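Long-range contacts in beta-n-acetylhexosaminidase (Streptococcus pneumoniae, PDB 2YLA), which hydrolyses terminal beta-linked N-acetylhexosamine residues, and as a pneumococcal virulence factor probably trims N-glycans: residues A[273-278]-A[325-330]; A[10-15]-A[38-43]. The protein carries 1 engineered substitution. One frame throughout, in Å; residues are numbered along the deposited sequence.

Contact 1 (A[273-278]-A[325-330]). With NAG (2-acetamido-2-deoxy-beta-D-glucopyranose), chain E; NAG (2-acetamido-2-deoxy-beta-D-glucopyranose), chain B.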
# COMPACT_ATOMS: atom_id res chain seq x y z
N LEU A 273 4.69 -2.64 9.73
CA LEU A 273 3.48 -1.90 9.43
C LEU A 273 2.34 -2.87 9.70
O LEU A 273 2.14 -3.83 8.95
CB LEU A 273 3.45 -1.42 7.97
CG LEU A 273 2.23 -0.58 7.55
CD1 LEU A 273 2.17 0.74 8.31
CD2 LEU A 273 2.24 -0.34 6.06
N ASN A 274 1.63 -2.62 10.79
CA ASN A 274 0.56 -3.50 11.24
C ASN A 274 -0.58 -3.58 10.23
O ASN A 274 -1.46 -2.71 10.18
CB ASN A 274 0.05 -3.07 12.62
CG ASN A 274 -0.83 -4.11 13.30
OD1 ASN A 274 -0.93 -5.26 12.85
ND2 ASN A 274 -1.49 -3.71 14.38
N THR A 275 -0.55 -4.62 9.41
CA THR A 275 -1.51 -4.82 8.33
C THR A 275 -2.42 -6.00 8.69
O THR A 275 -2.68 -6.89 7.87
CB THR A 275 -0.78 -5.03 6.98
OG1 THR A 275 0.17 -3.98 6.80
CG2 THR A 275 -1.74 -5.03 5.81
N ASN A 276 -2.90 -5.97 9.93
CA ASN A 276 -3.71 -7.05 10.50
C ASN A 276 -4.86 -7.46 9.60
O ASN A 276 -5.68 -6.64 9.20
CB ASN A 276 -4.25 -6.60 11.87
CG ASN A 276 -4.59 -7.77 12.78
OD1 ASN A 276 -5.33 -8.67 12.40
ND2 ASN A 276 -4.05 -7.74 13.99
N GLY A 277 -4.91 -8.75 9.28
CA GLY A 277 -5.94 -9.32 8.40
C GLY A 277 -7.36 -9.17 8.91
O GLY A 277 -8.31 -9.27 8.14
N ASP A 278 -7.50 -8.92 10.21
CA ASP A 278 -8.81 -8.69 10.84
C ASP A 278 -9.55 -7.50 10.25
O ASP A 278 -10.78 -7.49 10.20
CB ASP A 278 -8.65 -8.47 12.34
CG ASP A 278 -8.25 -9.73 13.09
OD1 ASP A 278 -8.10 -10.80 12.46
OD2 ASP A 278 -8.08 -9.63 14.33
N MET A 325 -2.06 -0.36 9.01
CA MET A 325 -2.68 -0.29 7.69
C MET A 325 -4.01 -1.04 7.62
O MET A 325 -4.10 -2.19 8.06
CB MET A 325 -1.71 -0.79 6.60
CG MET A 325 -2.25 -0.66 5.18
SD MET A 325 -1.00 -0.59 3.88
CE MET A 325 -0.42 -2.28 3.81
N LEU A 326 -5.03 -0.38 7.08
CA LEU A 326 -6.33 -0.98 6.83
C LEU A 326 -6.43 -1.30 5.34
O LEU A 326 -6.21 -0.42 4.50
CB LEU A 326 -7.44 -0.02 7.24
CG LEU A 326 -8.88 -0.54 7.32
CD1 LEU A 326 -9.23 -0.85 8.76
CD2 LEU A 326 -9.82 0.51 6.79
N SER A 327 -6.77 -2.54 5.02
CA SER A 327 -6.64 -3.02 3.64
C SER A 327 -7.96 -3.42 2.96
O SER A 327 -8.71 -4.25 3.48
CB SER A 327 -5.63 -4.17 3.57
OG SER A 327 -4.41 -3.79 4.18
N ILE A 328 -8.20 -2.82 1.80
CA ILE A 328 -9.37 -3.10 0.97
C ILE A 328 -8.93 -3.88 -0.27
O ILE A 328 -8.03 -3.45 -0.99
CB ILE A 328 -10.09 -1.79 0.53
CG1 ILE A 328 -10.41 -0.89 1.73
CG2 ILE A 328 -11.34 -2.10 -0.31
CD1 ILE A 328 -11.50 -1.41 2.68
N TRP A 329 -9.57 -5.03 -0.52
CA TRP A 329 -9.14 -5.94 -1.57
C TRP A 329 -10.22 -6.21 -2.62
O TRP A 329 -11.41 -6.15 -2.33
CB TRP A 329 -8.68 -7.27 -0.97
CG TRP A 329 -7.60 -7.11 0.04
CD1 TRP A 329 -7.76 -7.03 1.39
CD2 TRP A 329 -6.19 -6.99 -0.21
NE1 TRP A 329 -6.54 -6.88 2.00
CE2 TRP A 329 -5.56 -6.85 1.04
CE3 TRP A 329 -5.41 -6.99 -1.37
CZ2 TRP A 329 -4.18 -6.71 1.17
CZ3 TRP A 329 -4.03 -6.86 -1.24
CH2 TRP A 329 -3.43 -6.72 0.02
N ALA A 330 -9.78 -6.53 -3.84
CA ALA A 330 -10.68 -6.79 -4.95
C ALA A 330 -10.44 -8.16 -5.58
O ALA A 330 -10.22 -8.26 -6.79
CB ALA A 330 -10.57 -5.68 -5.98
C1 NAG E . -4.74 -12.57 1.18
C2 NAG E . -3.87 -11.93 0.07
C3 NAG E . -4.55 -10.86 -0.79
C4 NAG E . -6.06 -10.92 -0.65
C5 NAG E . -6.42 -10.77 0.82
C6 NAG E . -7.92 -10.71 1.04
C7 NAG E . -2.34 -10.44 1.41
C8 NAG E . -0.89 -10.17 1.69
N2 NAG E . -2.57 -11.44 0.55
O3 NAG E . -4.19 -11.03 -2.14
O4 NAG E . -6.64 -9.90 -1.43
O5 NAG E . -5.90 -11.85 1.60
O6 NAG E . -8.51 -11.97 0.82
O7 NAG E . -3.20 -9.75 1.95
C1 NAG B . -7.61 -14.72 6.20
C2 NAG B . -6.89 -14.02 7.35
C3 NAG B . -7.88 -13.08 8.05
C4 NAG B . -8.60 -12.17 7.04
C5 NAG B . -9.06 -12.91 5.78
C6 NAG B . -9.50 -11.94 4.69
C7 NAG B . -6.48 -15.61 9.35
C8 NAG B . -7.83 -15.46 10.00
N2 NAG B . -6.16 -14.96 8.22
O3 NAG B . -7.23 -12.31 9.03
O4 NAG B . -9.71 -11.58 7.68
O5 NAG B . -8.03 -13.74 5.27
O6 NAG B . -9.55 -12.60 3.45
O7 NAG B . -5.67 -16.37 9.89
O HOH W 1 -5.39 -4.43 6.99
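Where strand 272-274 of the TIM barrel ends beside the middle of its parallel neighbour 321-329, the side chains of Thr275 and Met325 lie side by side. A single backbone bond joins the segments, Met325 N to Asn274 O (2.7 Å, nearly straight at 172°). Met325 supplies most of the packing: its chain bends at chi3 (74°), bringing CE to 3.5 Å from Thr275 OG1, while the Leu273 side chain crosses that of Met325 at about a right angle, with CD2 3.9 Å from Met325 SD. Thr275 OG1 donates back to Leu273 O (2.9 Å) and also bonds Ser248 on the next strand, which fixes the turn of its side chain. A water bridges the diverging chains, donating to Asn276 O and Met325 O (2.8 Å) and accepting from Ser327 OG. Asn276 OD1 accepts from Asp278 N, forming an Asx turn, while its ND2 donates to Gln308 O. Gly277 O accepts a hydrogen bond from O4 of one N-acetylglucosamine (2.7 Å), and a second sugar lies over one face of the Trp329 indole. Parallel strands parting into loops at their C-terminal ends are characteristic of the TIM barrel, where glycoside hydrolases carry their active site.

Contact 2 (A[10-15]-A[38-43])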
# COMPACT_ATOMS: atom_id res chain seq x y z
N ASN A 10 2.15 5.70 11.47
CA ASN A 10 1.47 5.65 10.18
C ASN A 10 0.05 5.09 10.27
O ASN A 10 -0.17 4.02 10.85
CB ASN A 10 2.30 4.89 9.15
CG ASN A 10 3.58 5.62 8.79
OD1 ASN A 10 3.63 6.37 7.81
ND2 ASN A 10 4.62 5.42 9.58
N LYS A 11 -0.89 5.84 9.72
CA LYS A 11 -2.27 5.39 9.58
C LYS A 11 -2.53 5.30 8.09
O LYS A 11 -2.64 6.32 7.41
CB LYS A 11 -3.25 6.37 10.23
CG LYS A 11 -3.27 6.36 11.76
CD LYS A 11 -2.08 7.07 12.39
CE LYS A 11 -1.95 8.51 11.91
NZ LYS A 11 -0.95 9.26 12.71
N VAL A 12 -2.59 4.07 7.58
CA VAL A 12 -2.62 3.85 6.14
C VAL A 12 -3.89 3.12 5.69
O VAL A 12 -4.33 2.16 6.32
CB VAL A 12 -1.35 3.09 5.65
CG1 VAL A 12 -1.24 3.16 4.14
CG2 VAL A 12 -0.08 3.66 6.29
N ILE A 13 -4.47 3.60 4.59
CA ILE A 13 -5.54 2.90 3.90
C ILE A 13 -4.99 2.28 2.61
O ILE A 13 -4.38 2.98 1.79
CB ILE A 13 -6.78 3.82 3.64
CG1 ILE A 13 -7.86 3.10 2.81
CG2 ILE A 13 -6.38 5.15 2.97
CD1 ILE A 13 -8.51 1.94 3.51
N SER A 14 -5.18 0.97 2.46
CA SER A 14 -4.70 0.22 1.29
C SER A 14 -5.81 -0.10 0.30
O SER A 14 -6.83 -0.71 0.66
CB SER A 14 -4.01 -1.07 1.74
OG SER A 14 -3.64 -1.86 0.61
N ILE A 15 -5.61 0.31 -0.95
CA ILE A 15 -6.58 0.12 -2.02
C ILE A 15 -6.03 -0.85 -3.08
O ILE A 15 -4.99 -0.58 -3.70
CB ILE A 15 -6.97 1.47 -2.70
CG1 ILE A 15 -7.40 2.51 -1.66
CG2 ILE A 15 -8.04 1.27 -3.78
CD1 ILE A 15 -8.65 2.15 -0.83
N GLY A 38 -7.98 11.53 9.38
CA GLY A 38 -6.73 11.67 10.10
C GLY A 38 -5.69 10.62 9.76
O GLY A 38 -4.76 10.39 10.54
N TYR A 39 -5.85 9.98 8.60
CA TYR A 39 -4.86 9.04 8.08
C TYR A 39 -3.60 9.79 7.65
O TYR A 39 -3.60 11.02 7.55
CB TYR A 39 -5.42 8.23 6.91
CG TYR A 39 -6.45 7.20 7.32
CD1 TYR A 39 -7.80 7.55 7.45
CD2 TYR A 39 -6.08 5.88 7.58
CE1 TYR A 39 -8.75 6.60 7.83
CE2 TYR A 39 -7.03 4.93 7.95
CZ TYR A 39 -8.36 5.30 8.08
OH TYR A 39 -9.29 4.37 8.45
N SER A 40 -2.53 9.04 7.42
CA SER A 40 -1.24 9.62 7.07
C SER A 40 -0.81 9.23 5.66
O SER A 40 -0.09 9.99 5.00
CB SER A 40 -0.17 9.20 8.07
OG SER A 40 -0.00 7.79 8.05
N ASP A 41 -1.22 8.04 5.22
CA ASP A 41 -0.85 7.54 3.90
C ASP A 41 -1.99 6.78 3.21
O ASP A 41 -2.87 6.22 3.87
CB ASP A 41 0.37 6.62 3.97
CG ASP A 41 1.56 7.25 4.66
OD1 ASP A 41 1.55 7.33 5.90
OD2 ASP A 41 2.50 7.68 3.96
N VAL A 42 -1.94 6.78 1.88
CA VAL A 42 -2.75 5.87 1.08
C VAL A 42 -1.79 4.88 0.41
O VAL A 42 -0.90 5.28 -0.35
CB VAL A 42 -3.59 6.61 0.01
CG1 VAL A 42 -4.32 5.61 -0.89
CG2 VAL A 42 -4.59 7.55 0.68
N HIS A 43 -1.97 3.61 0.72
CA HIS A 43 -1.21 2.54 0.10
C HIS A 43 -1.96 2.12 -1.16
O HIS A 43 -3.13 1.73 -1.11
CB HIS A 43 -1.09 1.38 1.08
CG HIS A 43 -0.41 0.17 0.52
ND1 HIS A 43 -1.10 -0.88 -0.04
CD2 HIS A 43 0.90 -0.18 0.48
CE1 HIS A 43 -0.25 -1.82 -0.42
NE2 HIS A 43 0.97 -1.42 -0.12
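Ser14 and His43, paired residues of two parallel strands, turn their side chains to the same side of the sheet, and Ser14 OG meets the imidazole at its edge, near the ring plane. The bond to ND1 is 2.8 Å; both side chains leave anti to the backbone N (chi1 175° and 176°), which sets hydroxyl and ring next to each other, and NE2 is hydrogen-bonded to Asn178 ND2, two strands further on. On that same face Val12 CG1 rests against His43 CB (3.5 Å), and its CG2 against Asp41 CB. The opposite face belongs to Ile13 and Val42, which run alongside each other and touch through their CG2 methyls at 3.8 Å; Val42 also packs on Val31 of helix 24-37. Tyr39 sends its ring past Lys11, whose carbonyl O and the following Val12 N lie at the ring edge; its hydroxyl reaches Met346 O. Where strand 41-45 begins, Lys11 O accepts from both Ser40 N (2.7 Å, in the carbonyl plane) and Asp41 N (3.1 Å), while Ser40 OG takes the Lys11 N-H. From there the regular parallel bonding continues through Ile13 to Ile15 N, which points almost straight at His43 O (2.9 Å). The chemistry is therefore split: one face carries a buried Ser-His pair in the barrel interior, the other a hydrocarbon layer beneath the crossover helix.

How the contacts relate
Contact 2 closes first along the chain, within the beta-alpha-beta unit of strands 10-16 and 41-45 and helix 24-37; contact 1 forms much later, between strands 272-274 and 321-329. Their centres are nevertheless only 10 Å apart, because strand 321-329 pairs with strand 10-16 and so joins the last part of the curled parallel sheet to its first. Leu326 N and O make probable hydrogen bonds with Val12 O and Ser14 N, and Met325 SD packs on His43 CB. Together the two contacts span four successive strands of the barrel, on either side of the pairing of strands 321-329 and 10-16 that closes it.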